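Local coordinates for protein PLP-Dependent L-Arginine Hydroxylase MppP (Streptomyces wadayamensis, PDB 6C9B) that uses pyridoxal 5'-phosphate to oxidise L-arginine to 4-hydroxy-2-ketoarginine and 2-ketoarginine, acting as an oxidase rather than an oxygenase, at residues A67-L71 and S266-A270; V84-Y88 and V243-Y247; V322-L326 and V368-L373; F191-D195 and R306-E310. All coordinates share one frame; numbering follows the deposited sequence. Where two conformers were deposited one is given.

In the fold
Contact 1 packs helix 57-71 on helix 256-291, and contact 2 sets helix 243-250 against strand 84-87, an outermost strand of the seven-stranded sheet; the two touch, with Phe69 CE2 4.1 Å from Val84 CG2. Contact 4 lies nearest the middle of the chain, its Phe191 side chain about 5 Å from the bound 4-hydroxy-2-ketoarginine. The side chains of Tyr68 and Cys87 are about 14 Å and about 12 Å from that ligand. Contact 3 pairs two helices beside the five-stranded sheet; its centre is about 24 Å from that of contact 4 and about 42 Å from that of contact 2, across the chain's centre. Strand 309-314, entered through contact 4, is followed by helix 319-327 of contact 3.

Contact 1: residues A67-L71 and S266-A270; sequences AYFTL and SRDAA
Leu71 reaches across to the helix of 266-270 with both methyls: CD2 rests on Ala269 CB at 3.6 Å, while CD1 lies over the backbone of the next residue, 3.4 Å from Ala270 N. With CG opposite the backbone N (chi1 170°), the isobutyl group reaches the facing helix; both methyls meet Ala269 CB, and CD1 goes on to Ala270. One turn earlier the surfaces are smaller: Ala67 CB meets Ser266 CB at 3.6 Å. The hydroxyl of Ser266 lies beside Tyr68, with OG 3.6 Å from Tyr68 CA and near the plane of its ring, at the edge. No hydrogen bond crosses between the segments. Ser266 OG instead bonds to Ile262 O, one turn back in its own helix, which satisfies the hydroxyl; Ser266 meets Ala67 through CB. On the outer side the aliphatic part of Arg267 lies beside Ala67 more loosely.

Further out, Trp223 packs against Leu71, Ser266 and Ala269, and Leu232 of strand 231-235 supports Tyr68. Small residues (Ala67, Ser266, Ala269) line the interface, and the segment axes come to 9.2 Å at 26°, roughly parallel. This is helix-helix packing of helix 57-71 against helix 256-291 in a class I aminotransferase fold, where helix 256-291 probably corresponds to the long interdomain helix.

Contact 2: residues V84-Y88 and V243-Y247; sequences VLSCY and VEKIY
Tyr247 points its ring from helix 243-250 to strand 84-87 because its CG stands opposite the backbone N (chi1 173°). The strand backbone puts Leu85 CB over one face of that ring, 3.7 Å from Tyr247 CE2. Leu85 CG, turned beside its own backbone N, carries CD1 along the face to the ring's base, 4.0 Å from Tyr247 CG. Cys87 SG comes to the rim instead, in the ring plane and 3.7 Å from Tyr247 CE2, a sulfur-aromatic contact at the edge. The phenol then ends on the strand backbone: Tyr247 OH donates to Ser86 O at 2.7 Å, bent to 143° at the oxygen and tilted 28° out of the carbonyl plane. A water accepts from Ser86 N at 2.9 Å and makes a weak bond to Tyr247 OH. The Ser86 side chain points away and is held by Glu61 and His65.

Leu85 and Cys87 pair through their backbones with Leu233 and Gly231. Phenol and water thus satisfy Ser86 O and N, the backbone polar groups this edge strand turns outward there, while Leu85 over the face and Cys87 at the edge pack the ring.

Contact 3: residues V322-L326 and V368-L373; sequences VWEEL and VLRTVL
Leu326 and Leu369 interlock where two helices of the C-terminal part of the aminotransferase fold meet beside its five-stranded sheet. The short helical segments cross steeply, at 119° with axes 10.0 Å apart, so the fit is made by a few projecting methyls rather than by a long seam. Leu326 CD2 is the main bump on one side. It enters the hollow formed by Val368, Leu369 and Val372, one turn of the facing helix, and comes within 3.8 Å of Leu369 CA; Val368 CG1 forms one wall of the hollow at 3.9 Å from that Leu326 CD2. The reverse bump is Leu369 CD1, which slides between the Val322 and Leu326 side chains, a turn apart, reaching Leu326 CD1 at 4.0 Å.

Val372 makes a further bump. Its CG1, set opposite the backbone N by a chi1 of 169°, meets the root of Glu325, with CG1 3.7 Å from Glu325 CB. The extended Glu325 chain then runs past this valine at the outer margin, where its carboxylate has a long, weak pairing with Arg317. Next along, Leu373 CD2 comes to Val322 CG2, a looser touch. On the sheet side of the contact, Phe314 packs on Val322 and Leu373, and Val331 and Ala333 pack on Leu326. The pair is thus a helical cover on that sheet, without hydrogen bonds between the segments. The closest meeting is that of two methyls, Val322 CG1 and Leu369 CD1, 3.6 Å apart, their side chains crossing at about a right angle.

Contact 4: residues F191-D195 and R306-E310; sequences FRGFD and RSSVE
The Phe194 ring has Ser308 CB over one face, 3.4 Å from Phe194 CZ and displaced toward the rim, a CH-pi contact. The Phe191 ring touches Ser307 CB and Val309 CG2, the latter 3.8 Å from Phe191 CE2. In the class I aminotransferase fold this joins the 3-10 turn that includes Phe194, after strand 184-188, to the entry of strand 309-314 in the five-stranded sheet. The Phe191 side chain is about 5 Å from the bound 4-hydroxy-2-ketoarginine, so the loop borders the ligand site. Phe194 CG lies beside its backbone N (chi1 -69°), which lays the ring against Ser308. Leu277 and Ile281 of helix 256-291 also pack on Phe194.

Water bridges the polar end. The carboxylate of Asp195 and guanidinium of Arg306 have planes turned 78° apart, with Asp195 OD1 and Arg306 NH1 4.7 Å from each other; a water donates to Asp195 OD1 at 2.7 Å and accepts from Arg306 NH1. Asp195 OD1 also accepts from Ala197 N. A second water links Asp195 OD2, at 2.7 Å, to Arg306 N. Another donates to two carbonyls at once, lying 2.8 Å from Phe194 O and 2.7 Å from Arg306 O.

Contact 1: residues A67-L71 and S266-A270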
loop_
_atom_site.group_PDB
_atom_site.type_symbol
_atom_site.label_atom_id
_atom_site.label_comp_id
_atom_site.label_asym_id
_atom_site.label_seq_id
_atom_site.Cartn_x
_atom_site.Cartn_y
_atom_site.Cartn_z
ATOM N N ALA B 67 13.307 7.616 -16.117
ATOM C CA ALA B 67 14.012 8.684 -15.424
ATOM C C ALA B 67 14.727 8.167 -14.183
ATOM O O ALA B 67 15.878 8.547 -13.931
ATOM C CB ALA B 67 13.045 9.813 -15.061
ATOM N N TYR B 68 14.055 7.314 -13.389
ATOM C CA TYR B 68 14.605 6.864 -12.110
ATOM C C TYR B 68 15.752 5.871 -12.317
ATOM O O TYR B 68 16.833 6.024 -11.734
ATOM C CB TYR B 68 13.489 6.256 -11.236
ATOM C CG TYR B 68 14.007 5.826 -9.885
ATOM C CD1 TYR B 68 14.292 6.766 -8.891
ATOM C CD2 TYR B 68 14.261 4.488 -9.609
ATOM C CE1 TYR B 68 14.804 6.392 -7.668
ATOM C CE2 TYR B 68 14.793 4.108 -8.380
ATOM C CZ TYR B 68 15.057 5.067 -7.423
ATOM O OH TYR B 68 15.584 4.717 -6.223
ATOM N N PHE B 69 15.532 4.846 -13.146
ATOM C CA PHE B 69 16.575 3.848 -13.396
ATOM C C PHE B 69 17.814 4.479 -14.023
ATOM O O PHE B 69 18.939 4.168 -13.626
ATOM C CB PHE B 69 16.035 2.744 -14.293
ATOM C CG PHE B 69 15.099 1.801 -13.596
ATOM C CD1 PHE B 69 15.590 0.818 -12.761
ATOM C CD2 PHE B 69 13.737 1.859 -13.828
ATOM C CE1 PHE B 69 14.737 -0.060 -12.139
ATOM C CE2 PHE B 69 12.877 0.979 -13.206
ATOM C CZ PHE B 69 13.392 0.012 -12.359
ATOM N N THR B 70 17.636 5.357 -15.016
ATOM C CA THR B 70 18.803 5.942 -15.675
ATOM C C THR B 70 19.550 6.878 -14.735
ATOM O O THR B 70 20.787 6.917 -14.741
ATOM C CB THR B 70 18.393 6.683 -16.954
ATOM O OG1 THR B 70 17.548 7.782 -16.630
ATOM C CG2 THR B 70 17.668 5.759 -17.885
ATOM N N LEU B 71 18.817 7.637 -13.913
ATOM C CA LEU B 71 19.453 8.498 -12.922
ATOM C C LEU B 71 20.473 7.740 -12.106
ATOM O O LEU B 71 21.545 8.273 -11.780
ATOM C CB LEU B 71 18.400 9.083 -11.981
ATOM C CG LEU B 71 18.900 9.816 -10.729
ATOM C CD1 LEU B 71 19.472 11.152 -11.125
ATOM C CD2 LEU B 71 17.797 10.021 -9.713
ATOM N N SER B 266 13.090 12.844 -10.335
ATOM C CA SER B 266 14.226 12.160 -10.936
ATOM C C SER B 266 14.952 13.063 -11.913
ATOM O O SER B 266 16.181 13.063 -11.959
ATOM C CB SER B 266 13.772 10.893 -11.658
ATOM O OG SER B 266 13.335 9.916 -10.746
ATOM N N ARG B 267 14.210 13.846 -12.700
ATOM C CA ARG B 267 14.867 14.742 -13.649
ATOM C C ARG B 267 15.617 15.861 -12.931
ATOM O O ARG B 267 16.711 16.256 -13.351
ATOM C CB ARG B 267 13.829 15.292 -14.629
ATOM C CG ARG B 267 13.306 14.193 -15.564
ATOM C CD ARG B 267 12.174 14.637 -16.485
ATOM N NE ARG B 267 11.870 13.589 -17.470
ATOM C CZ ARG B 267 10.850 13.623 -18.323
ATOM N NH1 ARG B 267 10.014 14.655 -18.331
ATOM N NH2 ARG B 267 10.664 12.621 -19.170
ATOM N N ASP B 268 15.032 16.398 -11.857
ATOM C CA ASP B 268 15.716 17.409 -11.062
ATOM C C ASP B 268 16.989 16.837 -10.451
ATOM O O ASP B 268 18.029 17.517 -10.393
ATOM C CB ASP B 268 14.772 17.918 -9.974
ATOM C CG ASP B 268 15.450 18.813 -8.988
ATOM O OD1 ASP B 268 15.566 20.018 -9.271
ATOM O OD2 ASP B 268 15.889 18.325 -7.933
ATOM N N ALA B 269 16.906 15.594 -9.962
ATOM C CA ALA B 269 18.077 14.902 -9.432
ATOM C C ALA B 269 19.152 14.749 -10.502
ATOM O O ALA B 269 20.338 14.941 -10.224
ATOM C CB ALA B 269 17.659 13.541 -8.861
ATOM N N ALA B 270 18.757 14.444 -11.742
ATOM C CA ALA B 270 19.742 14.271 -12.805
ATOM C C ALA B 270 20.402 15.591 -13.181
ATOM O O ALA B 270 21.551 15.599 -13.633
ATOM C CB ALA B 270 19.093 13.653 -14.044
#

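Contact 2: residues V84-Y88 and V243-Y247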
loop_
_atom_site.group_PDB
_atom_site.type_symbol
_atom_site.label_atom_id
_atom_site.label_comp_id
_atom_site.label_asym_id
_atom_site.label_seq_id
_atom_site.Cartn_x
_atom_site.Cartn_y
_atom_site.Cartn_z
ATOM N N VAL B 84 8.316 -4.148 -14.922
ATOM C CA VAL B 84 8.482 -3.368 -13.704
ATOM C C VAL B 84 7.082 -3.133 -13.158
ATOM O O VAL B 84 6.295 -2.405 -13.777
ATOM C CB VAL B 84 9.175 -2.023 -13.962
ATOM C CG1 VAL B 84 9.230 -1.168 -12.650
ATOM C CG2 VAL B 84 10.582 -2.210 -14.519
ATOM N N LEU B 85 6.773 -3.705 -11.992
ATOM C CA LEU B 85 5.458 -3.534 -11.384
ATOM C C LEU B 85 5.535 -2.404 -10.365
ATOM O O LEU B 85 6.283 -2.505 -9.384
ATOM C CB LEU B 85 4.988 -4.819 -10.713
ATOM C CG LEU B 85 5.028 -6.034 -11.640
ATOM C CD1 LEU B 85 4.680 -7.302 -10.852
ATOM C CD2 LEU B 85 4.089 -5.844 -12.779
ATOM N N SER B 86 4.749 -1.339 -10.576
ATOM C CA SER B 86 4.771 -0.196 -9.662
ATOM C C SER B 86 3.792 -0.457 -8.523
ATOM O O SER B 86 2.601 -0.692 -8.759
ATOM C CB SER B 86 4.419 1.112 -10.380
ATOM O OG SER B 86 5.274 1.354 -11.493
ATOM N N CYS B 87 4.310 -0.457 -7.299
ATOM C CA CYS B 87 3.554 -0.763 -6.090
ATOM C C CYS B 87 3.449 0.487 -5.228
ATOM O O CYS B 87 4.258 1.412 -5.353
ATOM C CB CYS B 87 4.226 -1.870 -5.273
ATOM S SG CYS B 87 4.529 -3.357 -6.278
ATOM N N TYR B 88 2.469 0.501 -4.323
ATOM C CA TYR B 88 2.333 1.642 -3.409
ATOM C C TYR B 88 3.592 1.903 -2.591
ATOM O O TYR B 88 3.852 3.051 -2.203
ATOM C CB TYR B 88 1.171 1.428 -2.445
ATOM C CG TYR B 88 -0.164 1.191 -3.092
ATOM C CD1 TYR B 88 -0.733 2.146 -3.923
ATOM C CD2 TYR B 88 -0.877 0.047 -2.842
ATOM C CE1 TYR B 88 -1.985 1.938 -4.511
ATOM C CE2 TYR B 88 -2.126 -0.153 -3.392
ATOM C CZ TYR B 88 -2.665 0.795 -4.228
ATOM O OH TYR B 88 -3.880 0.607 -4.805
ATOM N N VAL B 243 4.460 -13.589 -8.799
ATOM C CA VAL B 243 4.457 -12.183 -8.393
ATOM C C VAL B 243 3.445 -11.381 -9.209
ATOM O O VAL B 243 2.824 -10.452 -8.698
ATOM C CB VAL B 243 5.869 -11.566 -8.496
ATOM C CG1 VAL B 243 6.792 -12.169 -7.416
ATOM C CG2 VAL B 243 6.462 -11.729 -9.909
ATOM N N GLU B 244 3.286 -11.689 -10.496
ATOM C CA GLU B 244 2.342 -10.912 -11.296
ATOM C C GLU B 244 0.897 -11.127 -10.846
ATOM O O GLU B 244 0.099 -10.180 -10.803
ATOM C CB GLU B 244 2.497 -11.265 -12.774
ATOM C CG GLU B 244 3.779 -10.723 -13.360
ATOM C CD GLU B 244 4.115 -11.381 -14.677
ATOM O OE1 GLU B 244 4.563 -12.549 -14.678
ATOM O OE2 GLU B 244 3.899 -10.726 -15.707
ATOM N N LYS B 245 0.533 -12.375 -10.545
ATOM C CA LYS B 245 -0.828 -12.685 -10.106
ATOM C C LYS B 245 -1.112 -12.070 -8.744
ATOM O O LYS B 245 -2.154 -11.436 -8.555
ATOM C CB LYS B 245 -1.030 -14.200 -10.070
ATOM C CG LYS B 245 -2.299 -14.694 -9.361
ATOM C CD LYS B 245 -3.595 -14.092 -9.889
ATOM C CE LYS B 245 -4.806 -14.903 -9.397
ATOM N NZ LYS B 245 -5.977 -14.076 -8.976
ATOM N N ILE B 246 -0.177 -12.187 -7.802
ATOM C CA ILE B 246 -0.436 -11.653 -6.472
ATOM C C ILE B 246 -0.440 -10.126 -6.517
ATOM O O ILE B 246 -1.304 -9.486 -5.908
ATOM C CB ILE B 246 0.559 -12.215 -5.449
ATOM C CG1 ILE B 246 0.255 -13.711 -5.264
ATOM C CG2 ILE B 246 0.435 -11.474 -4.100
ATOM C CD1 ILE B 246 1.275 -14.486 -4.391
ATOM N N TYR B 247 0.453 -9.531 -7.315
ATOM C CA TYR B 247 0.381 -8.084 -7.557
ATOM C C TYR B 247 -1.025 -7.688 -7.966
ATOM O O TYR B 247 -1.626 -6.766 -7.394
ATOM C CB TYR B 247 1.383 -7.664 -8.636
ATOM C CG TYR B 247 1.266 -6.227 -9.076
ATOM C CD1 TYR B 247 0.414 -5.856 -10.090
ATOM C CD2 TYR B 247 2.031 -5.236 -8.469
ATOM C CE1 TYR B 247 0.309 -4.528 -10.498
ATOM C CE2 TYR B 247 1.926 -3.911 -8.868
ATOM C CZ TYR B 247 1.067 -3.569 -9.883
ATOM O OH TYR B 247 0.971 -2.251 -10.272
HETATM O O HOH W 1 2.892 -1.199 -12.816
#

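Contact 3: residues V322-L326 and V368-L373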
loop_
_atom_site.group_PDB
_atom_site.type_symbol
_atom_site.label_atom_id
_atom_site.label_comp_id
_atom_site.label_asym_id
_atom_site.label_seq_id
_atom_site.Cartn_x
_atom_site.Cartn_y
_atom_site.Cartn_z
ATOM N N VAL B 322 19.307 4.695 26.372
ATOM C CA VAL B 322 19.603 5.969 25.716
ATOM C C VAL B 322 18.337 6.544 25.102
ATOM O O VAL B 322 18.055 7.746 25.215
ATOM C CB VAL B 322 20.700 5.781 24.651
ATOM C CG1 VAL B 322 20.829 7.034 23.789
ATOM C CG2 VAL B 322 22.025 5.444 25.308
ATOM N N TRP B 323 17.561 5.696 24.431
ATOM C CA TRP B 323 16.315 6.152 23.825
ATOM C C TRP B 323 15.414 6.802 24.864
ATOM O O TRP B 323 14.791 7.839 24.599
ATOM C CB TRP B 323 15.589 4.978 23.163
ATOM C CG TRP B 323 14.287 5.380 22.518
ATOM C CD1 TRP B 323 14.091 5.714 21.207
ATOM C CD2 TRP B 323 13.009 5.509 23.158
ATOM N NE1 TRP B 323 12.774 6.036 20.993
ATOM C CE2 TRP B 323 12.088 5.919 22.172
ATOM C CE3 TRP B 323 12.554 5.315 24.469
ATOM C CZ2 TRP B 323 10.740 6.142 22.451
ATOM C CZ3 TRP B 323 11.204 5.538 24.746
ATOM C CH2 TRP B 323 10.319 5.948 23.741
ATOM N N GLU B 324 15.307 6.189 26.045
ATOM C CA GLU B 324 14.369 6.692 27.045
ATOM C C GLU B 324 14.833 8.023 27.615
ATOM O O GLU B 324 14.019 8.916 27.873
ATOM C CB GLU B 324 14.189 5.668 28.167
ATOM C CG GLU B 324 13.540 4.366 27.717
ATOM C CD GLU B 324 13.621 3.268 28.769
ATOM O OE1 GLU B 324 14.322 3.463 29.786
ATOM O OE2 GLU B 324 12.983 2.208 28.577
ATOM N N GLU B 325 16.134 8.188 27.814
ATOM C CA GLU B 325 16.590 9.478 28.311
ATOM C C GLU B 325 16.458 10.546 27.232
ATOM O O GLU B 325 16.152 11.708 27.535
ATOM C CB GLU B 325 18.021 9.372 28.816
ATOM C CG GLU B 325 18.102 9.152 30.317
ATOM C CD GLU B 325 19.482 8.718 30.771
ATOM O OE1 GLU B 325 20.401 9.567 30.796
ATOM O OE2 GLU B 325 19.648 7.522 31.093
ATOM N N LEU B 326 16.650 10.167 25.972
ATOM C CA LEU B 326 16.420 11.101 24.875
ATOM C C LEU B 326 14.970 11.557 24.845
ATOM O O LEU B 326 14.683 12.749 24.686
ATOM C CB LEU B 326 16.782 10.448 23.541
ATOM C CG LEU B 326 18.213 10.573 23.059
ATOM C CD1 LEU B 326 18.253 9.998 21.663
ATOM C CD2 LEU B 326 18.702 12.015 23.050
ATOM N N VAL B 368 21.488 17.256 22.341
ATOM C CA VAL B 368 20.807 16.593 23.447
ATOM C C VAL B 368 21.421 15.226 23.692
ATOM O O VAL B 368 21.677 14.843 24.838
ATOM C CB VAL B 368 19.296 16.477 23.165
ATOM C CG1 VAL B 368 18.595 15.678 24.264
ATOM C CG2 VAL B 368 18.667 17.844 23.052
ATOM N N LEU B 369 21.659 14.462 22.624
ATOM C CA LEU B 369 22.267 13.153 22.801
ATOM C C LEU B 369 23.640 13.279 23.451
ATOM O O LEU B 369 23.993 12.485 24.329
ATOM C CB LEU B 369 22.350 12.426 21.451
ATOM C CG LEU B 369 22.976 11.030 21.451
ATOM C CD1 LEU B 369 22.236 10.082 22.380
ATOM C CD2 LEU B 369 23.011 10.473 20.037
ATOM N N ARG B 370 24.421 14.288 23.055
ATOM C CA ARG B 370 25.730 14.485 23.663
ATOM C C ARG B 370 25.622 14.647 25.174
ATOM O O ARG B 370 26.441 14.104 25.923
ATOM C CB ARG B 370 26.422 15.699 23.055
ATOM C CG ARG B 370 27.760 15.980 23.709
ATOM C CD ARG B 370 28.544 17.032 22.978
ATOM N NE ARG B 370 29.971 16.837 23.216
ATOM C CZ ARG B 370 30.935 17.501 22.595
ATOM N NH1 ARG B 370 30.638 18.421 21.683
ATOM N NH2 ARG B 370 32.201 17.241 22.890
ATOM N N THR B 371 24.629 15.400 25.642
ATOM C CA THR B 371 24.470 15.606 27.078
ATOM C C THR B 371 24.039 14.319 27.770
ATOM O O THR B 371 24.655 13.896 28.756
ATOM C CB THR B 371 23.464 16.725 27.335
ATOM O OG1 THR B 371 23.860 17.905 26.618
ATOM C CG2 THR B 371 23.393 17.044 28.822
ATOM N N VAL B 372 22.978 13.684 27.271
ATOM C CA VAL B 372 22.564 12.376 27.780
ATOM C C VAL B 372 23.776 11.460 27.908
ATOM O O VAL B 372 24.089 10.951 28.992
ATOM C CB VAL B 372 21.487 11.760 26.869
ATOM C CG1 VAL B 372 21.220 10.290 27.217
ATOM C CG2 VAL B 372 20.194 12.570 26.958
ATOM N N LEU B 373 24.499 11.274 26.802
ATOM C CA LEU B 373 25.613 10.334 26.744
ATOM C C LEU B 373 26.759 10.756 27.653
ATOM O O LEU B 373 27.778 10.061 27.737
ATOM C CB LEU B 373 26.113 10.195 25.302
ATOM C CG LEU B 373 25.263 9.356 24.353
ATOM C CD1 LEU B 373 25.863 9.373 22.949
ATOM C CD2 LEU B 373 25.133 7.922 24.852
#

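Contact 4: residues F191-D195 and R306-E310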
loop_
_atom_site.group_PDB
_atom_site.type_symbol
_atom_site.label_atom_id
_atom_site.label_comp_id
_atom_site.label_asym_id
_atom_site.label_seq_id
_atom_site.Cartn_x
_atom_site.Cartn_y
_atom_site.Cartn_z
ATOM N N PHE B 191 18.083 2.211 -0.732
ATOM C CA PHE B 191 19.088 3.225 -0.455
ATOM C C PHE B 191 20.005 3.476 -1.655
ATOM O O PHE B 191 20.993 4.201 -1.518
ATOM C CB PHE B 191 19.935 2.822 0.759
ATOM C CG PHE B 191 19.306 3.090 2.116
ATOM C CD1 PHE B 191 18.060 3.664 2.258
ATOM C CD2 PHE B 191 20.034 2.789 3.272
ATOM C CE1 PHE B 191 17.532 3.923 3.540
ATOM C CE2 PHE B 191 19.520 3.034 4.523
ATOM C CZ PHE B 191 18.261 3.615 4.657
ATOM N N ARG B 192 19.697 2.897 -2.815
ATOM C CA ARG B 192 20.570 2.996 -3.982
ATOM C C ARG B 192 21.001 4.435 -4.251
ATOM O O ARG B 192 22.179 4.706 -4.496
ATOM C CB ARG B 192 19.874 2.429 -5.219
ATOM C CG ARG B 192 20.800 2.389 -6.433
ATOM C CD ARG B 192 20.048 2.109 -7.719
ATOM N NE ARG B 192 19.477 0.764 -7.827
ATOM C CZ ARG B 192 20.167 -0.344 -8.073
ATOM N NH1 ARG B 192 19.511 -1.481 -8.239
ATOM N NH2 ARG B 192 21.498 -0.341 -8.132
ATOM N N GLY B 193 20.052 5.372 -4.243
ATOM C CA GLY B 193 20.375 6.724 -4.676
ATOM C C GLY B 193 21.390 7.452 -3.812
ATOM O O GLY B 193 22.021 8.408 -4.287
ATOM N N PHE B 194 21.596 7.004 -2.577
ATOM C CA PHE B 194 22.519 7.693 -1.685
ATOM C C PHE B 194 23.994 7.405 -1.947
ATOM O O PHE B 194 24.841 8.224 -1.561
ATOM C CB PHE B 194 22.221 7.355 -0.227
ATOM C CG PHE B 194 20.943 7.929 0.251
ATOM C CD1 PHE B 194 20.785 9.300 0.403
ATOM C CD2 PHE B 194 19.873 7.105 0.505
ATOM C CE1 PHE B 194 19.578 9.813 0.817
ATOM C CE2 PHE B 194 18.665 7.633 0.924
ATOM C CZ PHE B 194 18.528 8.962 1.079
ATOM N N ASP B 195 24.348 6.280 -2.564
ATOM C CA ASP B 195 25.743 5.858 -2.630
ATOM C C ASP B 195 26.102 5.485 -4.065
ATOM O O ASP B 195 25.577 4.507 -4.604
ATOM C CB ASP B 195 25.978 4.685 -1.676
ATOM C CG ASP B 195 27.448 4.437 -1.410
ATOM O OD1 ASP B 195 28.275 4.729 -2.306
ATOM O OD2 ASP B 195 27.760 3.970 -0.294
ATOM N N ARG B 306 27.430 6.019 3.412
ATOM C CA ARG B 306 26.876 7.217 2.786
ATOM C C ARG B 306 25.356 7.234 2.820
ATOM O O ARG B 306 24.734 8.083 2.178
ATOM C CB ARG B 306 27.396 7.315 1.351
ATOM C CG ARG B 306 28.917 7.385 1.321
ATOM C CD ARG B 306 29.495 7.555 -0.042
ATOM N NE ARG B 306 30.455 8.656 -0.029
ATOM C CZ ARG B 306 31.464 8.789 -0.884
ATOM N NH1 ARG B 306 31.663 7.881 -1.830
ATOM N NH2 ARG B 306 32.281 9.832 -0.784
ATOM N N SER B 307 24.730 6.329 3.568
ATOM C CA SER B 307 23.282 6.277 3.585
ATOM C C SER B 307 22.713 7.374 4.486
ATOM O O SER B 307 23.429 8.066 5.222
ATOM C CB SER B 307 22.815 4.905 4.053
ATOM O OG SER B 307 22.729 4.898 5.459
ATOM N N SER B 308 21.399 7.509 4.436
ATOM C CA SER B 308 20.703 8.584 5.128
ATOM C C SER B 308 20.364 8.246 6.566
ATOM O O SER B 308 19.596 8.970 7.194
ATOM C CB SER B 308 19.413 8.946 4.399
ATOM O OG SER B 308 18.524 7.826 4.372
ATOM N N VAL B 309 20.895 7.151 7.094
ATOM C CA VAL B 309 20.757 6.833 8.501
ATOM C C VAL B 309 22.146 6.534 9.058
ATOM O O VAL B 309 23.061 6.150 8.332
ATOM C CB VAL B 309 19.791 5.660 8.733
ATOM C CG1 VAL B 309 18.402 6.008 8.207
ATOM C CG2 VAL B 309 20.309 4.354 8.036
ATOM N N GLU B 310 22.291 6.718 10.372
ATOM C CA GLU B 310 23.598 6.612 11.017
ATOM C C GLU B 310 23.471 5.858 12.329
ATOM O O GLU B 310 22.753 6.296 13.231
ATOM C CB GLU B 310 24.187 8.016 11.259
ATOM C CG GLU B 310 25.496 8.061 12.014
ATOM C CD GLU B 310 26.714 7.676 11.173
ATOM O OE1 GLU B 310 26.560 7.224 10.017
ATOM O OE2 GLU B 310 27.837 7.814 11.687
HETATM O O HOH W 2 24.622 10.140 0.436
HETATM O O HOH W 3 26.369 3.704 2.030
HETATM O O HOH W 4 30.786 5.622 -2.199
#